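Local coordinates for protein transcriptional regulator (Mesorhizobium loti, PDB 3BHQ) that probably acts as a TetR-family transcriptional regulator that binds cis-regulatory DNA through an N-terminal helix-turn-helix domain, at residues 43-46 / 47-50; 67-70 / 71-75. All coordinates share one frame; numbering follows the deposited sequence.

Interaction 1 (43-46 / 47-50); sequences GASK and QTVY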
loop_
_atom_site.group_PDB
_atom_site.type_symbol
_atom_site.label_atom_id
_atom_site.label_comp_id
_atom_site.label_asym_id
_atom_site.label_seq_id
_atom_site.Cartn_x
_atom_site.Cartn_y
_atom_site.Cartn_z
ATOM N N GLY A 43 2.582 -9.465 -32.767
ATOM C CA GLY A 43 2.955 -9.600 -34.166
ATOM C C GLY A 43 4.400 -10.035 -34.333
ATOM O O GLY A 43 5.112 -9.529 -35.199
ATOM N N ALA A 44 4.835 -10.939 -33.454
ATOM C CA ALA A 44 6.172 -11.494 -33.465
ATOM C C ALA A 44 6.082 -13.015 -33.638
ATOM O O ALA A 44 5.064 -13.629 -33.296
ATOM C CB ALA A 44 6.882 -11.166 -32.152
ATOM N N SER A 45 7.156 -13.616 -34.141
ATOM C CA SER A 45 7.241 -15.063 -34.186
ATOM C C SER A 45 7.489 -15.580 -32.765
ATOM O O SER A 45 8.100 -14.903 -31.921
ATOM C CB SER A 45 8.359 -15.522 -35.103
ATOM O OG SER A 45 9.603 -15.306 -34.453
ATOM N N LYS A 46 7.025 -16.801 -32.501
ATOM C CA LYS A 46 7.244 -17.513 -31.237
ATOM C C LYS A 46 8.760 -17.598 -30.980
ATOM O O LYS A 46 9.226 -17.382 -29.862
ATOM C CB LYS A 46 6.608 -18.921 -31.358
ATOM C CG LYS A 46 6.858 -19.889 -30.222
ATOM C CD LYS A 46 6.128 -21.225 -30.460
ATOM C CE LYS A 46 6.528 -22.253 -29.358
ATOM N NZ LYS A 46 5.547 -23.363 -29.125
ATOM N N GLN A 47 9.500 -17.923 -32.033
ATOM C CA GLN A 47 10.980 -17.994 -31.975
ATOM C C GLN A 47 11.604 -16.727 -31.428
ATOM O O GLN A 47 12.422 -16.791 -30.519
ATOM C CB GLN A 47 11.570 -18.306 -33.342
ATOM C CG GLN A 47 11.637 -19.809 -33.619
ATOM C CD GLN A 47 12.854 -20.409 -33.016
ATOM O OE1 GLN A 47 12.793 -21.060 -31.972
ATOM N NE2 GLN A 47 13.998 -20.130 -33.636
ATOM N N THR A 48 11.204 -15.577 -31.987
ATOM C CA THR A 48 11.733 -14.297 -31.492
ATOM C C THR A 48 11.428 -14.062 -30.019
ATOM O O THR A 48 12.319 -13.669 -29.261
ATOM C CB THR A 48 11.195 -13.135 -32.323
ATOM O OG1 THR A 48 11.658 -13.281 -33.654
ATOM C CG2 THR A 48 11.595 -11.783 -31.706
ATOM N N VAL A 49 10.193 -14.319 -29.582
ATOM C CA VAL A 49 9.834 -14.119 -28.169
ATOM C C VAL A 49 10.686 -15.021 -27.233
ATOM O O VAL A 49 11.261 -14.538 -26.258
ATOM C CB VAL A 49 8.301 -14.248 -27.941
ATOM C CG1 VAL A 49 7.951 -13.993 -26.484
ATOM C CG2 VAL A 49 7.552 -13.268 -28.851
ATOM N N TYR A 50 10.866 -16.298 -27.589
ATOM C CA TYR A 50 11.729 -17.199 -26.801
ATOM C C TYR A 50 13.207 -16.801 -26.825
ATOM O O TYR A 50 13.875 -16.842 -25.783
ATOM C CB TYR A 50 11.532 -18.675 -27.201
ATOM C CG TYR A 50 10.294 -19.303 -26.573
ATOM C CD1 TYR A 50 10.296 -19.735 -25.249
ATOM C CD2 TYR A 50 9.128 -19.473 -27.313
ATOM C CE1 TYR A 50 9.159 -20.325 -24.677
ATOM C CE2 TYR A 50 7.973 -20.031 -26.743
ATOM C CZ TYR A 50 8.003 -20.472 -25.445
ATOM O OH TYR A 50 6.873 -21.066 -24.931
HETATM O O HOH W 1 9.361 -11.684 -34.977
#
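K46 and Y50 meet one helical turn apart at the start of helix 46-53, the second helix of the predicted helix-turn-helix. The lysine can be followed outward. Its CB lies against the next backbone amide, Q47 N; CG, set anti to the backbone N (chi1 173°), lies in the plane of the Y50 ring at its edge, 3.7 Å from Y50 CE2. The chain then runs on extended, K46 CE also touching Y50 CE2, and carries NZ to a salt bridge with E36 on helix 35-42. The tyrosine OH hydrogen-bonds to the same carboxylate oxygen. In the backbone, Y50 N donates to K46 O at 3.0 Å.

One residue earlier, S45 is the N-cap. Its OG, turned between backbone N and carbonyl carbon (chi1 75°), accepts from T48 N at 3.0 Å, while a water accepts from S45 N and also hydrogen-bonds to T48 OG1. On the inner side A44 CB packs against V49 CG2 at 4.0 Å, and both side chains touch I17. The cap thus supplies an acceptor to an amide of the first turn, and E36, gripped by a cation and a hydroxyl, ties this turn to the preceding helix of the predicted helix-turn-helix.

Interaction 2 (67-70 / 71-75); sequences TASQ and VNDII. With EDO (1,2-ethanediol), chain I.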
loop_
_atom_site.group_PDB
_atom_site.type_symbol
_atom_site.label_atom_id
_atom_site.label_comp_id
_atom_site.label_asym_id
_atom_site.label_seq_id
_atom_site.Cartn_x
_atom_site.Cartn_y
_atom_site.Cartn_z
ATOM N N THR A 67 7.549 -0.759 -17.066
ATOM C CA THR A 67 6.545 0.093 -16.422
ATOM C C THR A 67 7.227 1.025 -15.388
ATOM O O THR A 67 6.940 2.235 -15.368
ATOM C CB THR A 67 5.421 -0.739 -15.818
ATOM O OG1 THR A 67 4.675 -1.325 -16.882
ATOM C CG2 THR A 67 4.485 0.177 -15.015
ATOM N N ALA A 68 8.176 0.492 -14.627
ATOM C CA ALA A 68 8.915 1.293 -13.637
ATOM C C ALA A 68 9.651 2.423 -14.329
ATOM O O ALA A 68 9.646 3.555 -13.864
ATOM C CB ALA A 68 9.893 0.433 -12.853
ATOM N N SER A 69 10.278 2.116 -15.472
ATOM C CA SER A 69 10.979 3.139 -16.236
ATOM C C SER A 69 10.055 4.227 -16.787
ATOM O O SER A 69 10.364 5.418 -16.711
ATOM C CB SER A 69 11.708 2.470 -17.418
ATOM O OG SER A 69 12.388 3.429 -18.188
ATOM N N GLN A 70 8.931 3.809 -17.348
ATOM C CA GLN A 70 7.957 4.739 -17.951
ATOM C C GLN A 70 7.379 5.700 -16.908
ATOM O O GLN A 70 7.309 6.905 -17.129
ATOM C CB GLN A 70 6.813 3.974 -18.620
ATOM C CG GLN A 70 7.223 3.211 -19.875
ATOM C CD GLN A 70 6.152 2.201 -20.303
ATOM O OE1 GLN A 70 4.952 2.394 -20.056
ATOM N NE2 GLN A 70 6.589 1.105 -20.916
ATOM N N VAL A 71 6.996 5.149 -15.768
ATOM C CA VAL A 71 6.466 5.965 -14.664
ATOM C C VAL A 71 7.505 6.943 -14.161
ATOM O O VAL A 71 7.219 8.130 -14.002
ATOM C CB VAL A 71 5.902 5.065 -13.528
ATOM C CG1 VAL A 71 5.483 5.908 -12.323
ATOM C CG2 VAL A 71 4.701 4.282 -14.061
ATOM N N ASN A 72 8.728 6.466 -13.952
ATOM C CA ASN A 72 9.787 7.343 -13.492
ATOM C C ASN A 72 10.177 8.444 -14.463
ATOM O O ASN A 72 10.546 9.519 -14.008
ATOM C CB ASN A 72 10.963 6.566 -12.943
ATOM C CG ASN A 72 10.726 6.150 -11.525
ATOM O OD1 ASN A 72 10.945 6.960 -10.610
ATOM N ND2 ASN A 72 10.236 4.912 -11.314
ATOM N N ASP A 73 10.076 8.194 -15.770
ATOM C CA ASP A 73 10.342 9.255 -16.773
ATOM C C ASP A 73 9.328 10.375 -16.599
ATOM O O ASP A 73 9.699 11.559 -16.650
ATOM C CB ASP A 73 10.318 8.728 -18.215
ATOM C CG ASP A 73 11.497 7.821 -18.542
ATOM O OD1 ASP A 73 12.469 7.778 -17.771
ATOM O OD2 ASP A 73 11.437 7.145 -19.588
ATOM N N ILE A 74 8.068 10.004 -16.349
ATOM C CA ILE A 74 7.004 10.991 -16.109
ATOM C C ILE A 74 7.256 11.764 -14.822
ATOM O O ILE A 74 7.174 12.997 -14.818
ATOM C CB ILE A 74 5.558 10.378 -16.105
ATOM C CG1 ILE A 74 5.246 9.711 -17.443
ATOM C CG2 ILE A 74 4.525 11.495 -15.840
ATOM C CD1 ILE A 74 3.928 8.965 -17.490
ATOM N N ILE A 75 7.604 11.059 -13.745
ATOM C CA ILE A 75 7.905 11.707 -12.453
ATOM C C ILE A 75 9.086 12.681 -12.595
ATOM O O ILE A 75 9.035 13.796 -12.052
ATOM C CB ILE A 75 8.155 10.688 -11.293
ATOM C CG1 ILE A 75 6.943 9.761 -11.065
ATOM C CG2 ILE A 75 8.516 11.411 -10.010
ATOM C CD1 ILE A 75 5.615 10.409 -10.994
HETATM C C1 EDO I . 1.227 0.188 -16.917
HETATM O O1 EDO I . 2.388 -0.130 -17.681
HETATM C C2 EDO I . 0.170 -0.803 -17.337
HETATM O O2 EDO I . -0.157 -0.536 -18.700
HETATM O O HOH W 2 13.819 5.525 -17.378
HETATM O O HOH W 3 10.998 4.395 -20.269
#
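Hydrogen bonds to main-chain carbonyls dominate the meeting of A68 and N72, and A68 O takes two of them from the one asparagine. N72 N donates in the normal helical way at 3.1 Å; the side-chain ND2 folds back and donates at 2.9 Å, from the opposite face of the carbonyl plane. The oxygen lies almost in the amide plane of N72: chi1 of -82° carries CG back along the helix toward A68, and chi2 of -82° turns ND2 to its oxygen. ND2 also donates to G133 O on helix 123-150, so this buried amide nitrogen has two acceptors. Around it the ordinary ladder continues, with V71 N bonded to T67 O at 2.9 Å.

Water-mediated contacts belong to S69 and D73. Their side chains do not bond directly, S69 OG standing 4.1 Å from D73 OD2. Two waters span the interval instead: each lies 2.7 Å from S69 OG, one donating to D73 OD1 and the other to D73 OD2.

Apolar contact is slight within the segments, T67 CG2 and V71 CG2 approaching to 4.2 Å; V71 also packs on L103 and L108. On the T67 side an ethanediol, probably from the crystallisation liquor, hydrogen-bonds through its O1 to T67 OG1 at 2.7 Å.

Chemically, helix 56-83 presents differing flanks: a hydrated Ser-Asp pair, an apolar side against helices 88-103 and 106-117, and an asparagine whose ND2 joins the carbonyl of A68, one turn back, to G133 O on helix 123-150.

The two contacts illustrate how side chains three to five residues apart serve different places in a fold. Interaction 1 is a surface contact in the predicted DNA-binding part, its centre about 28 Å from the centre of the chain; interaction 2 is partly buried, its centre about 6 Å from it. The contact centres lie about 26 Å apart, though helices 46-53 and 56-83 are consecutive. At 43-46/47-50 a helix is starting, so capping matters; its outside polar ties are a salt bridge and a hydrogen bond to one carboxylate, beside apolar packing on helices 9-28 and 35-42. At 67-70/71-75 the helix is already running, and asparagine hydrogen-bonds to a neighbouring helix's carbonyl beside apolar packing. Water bridges appear in both.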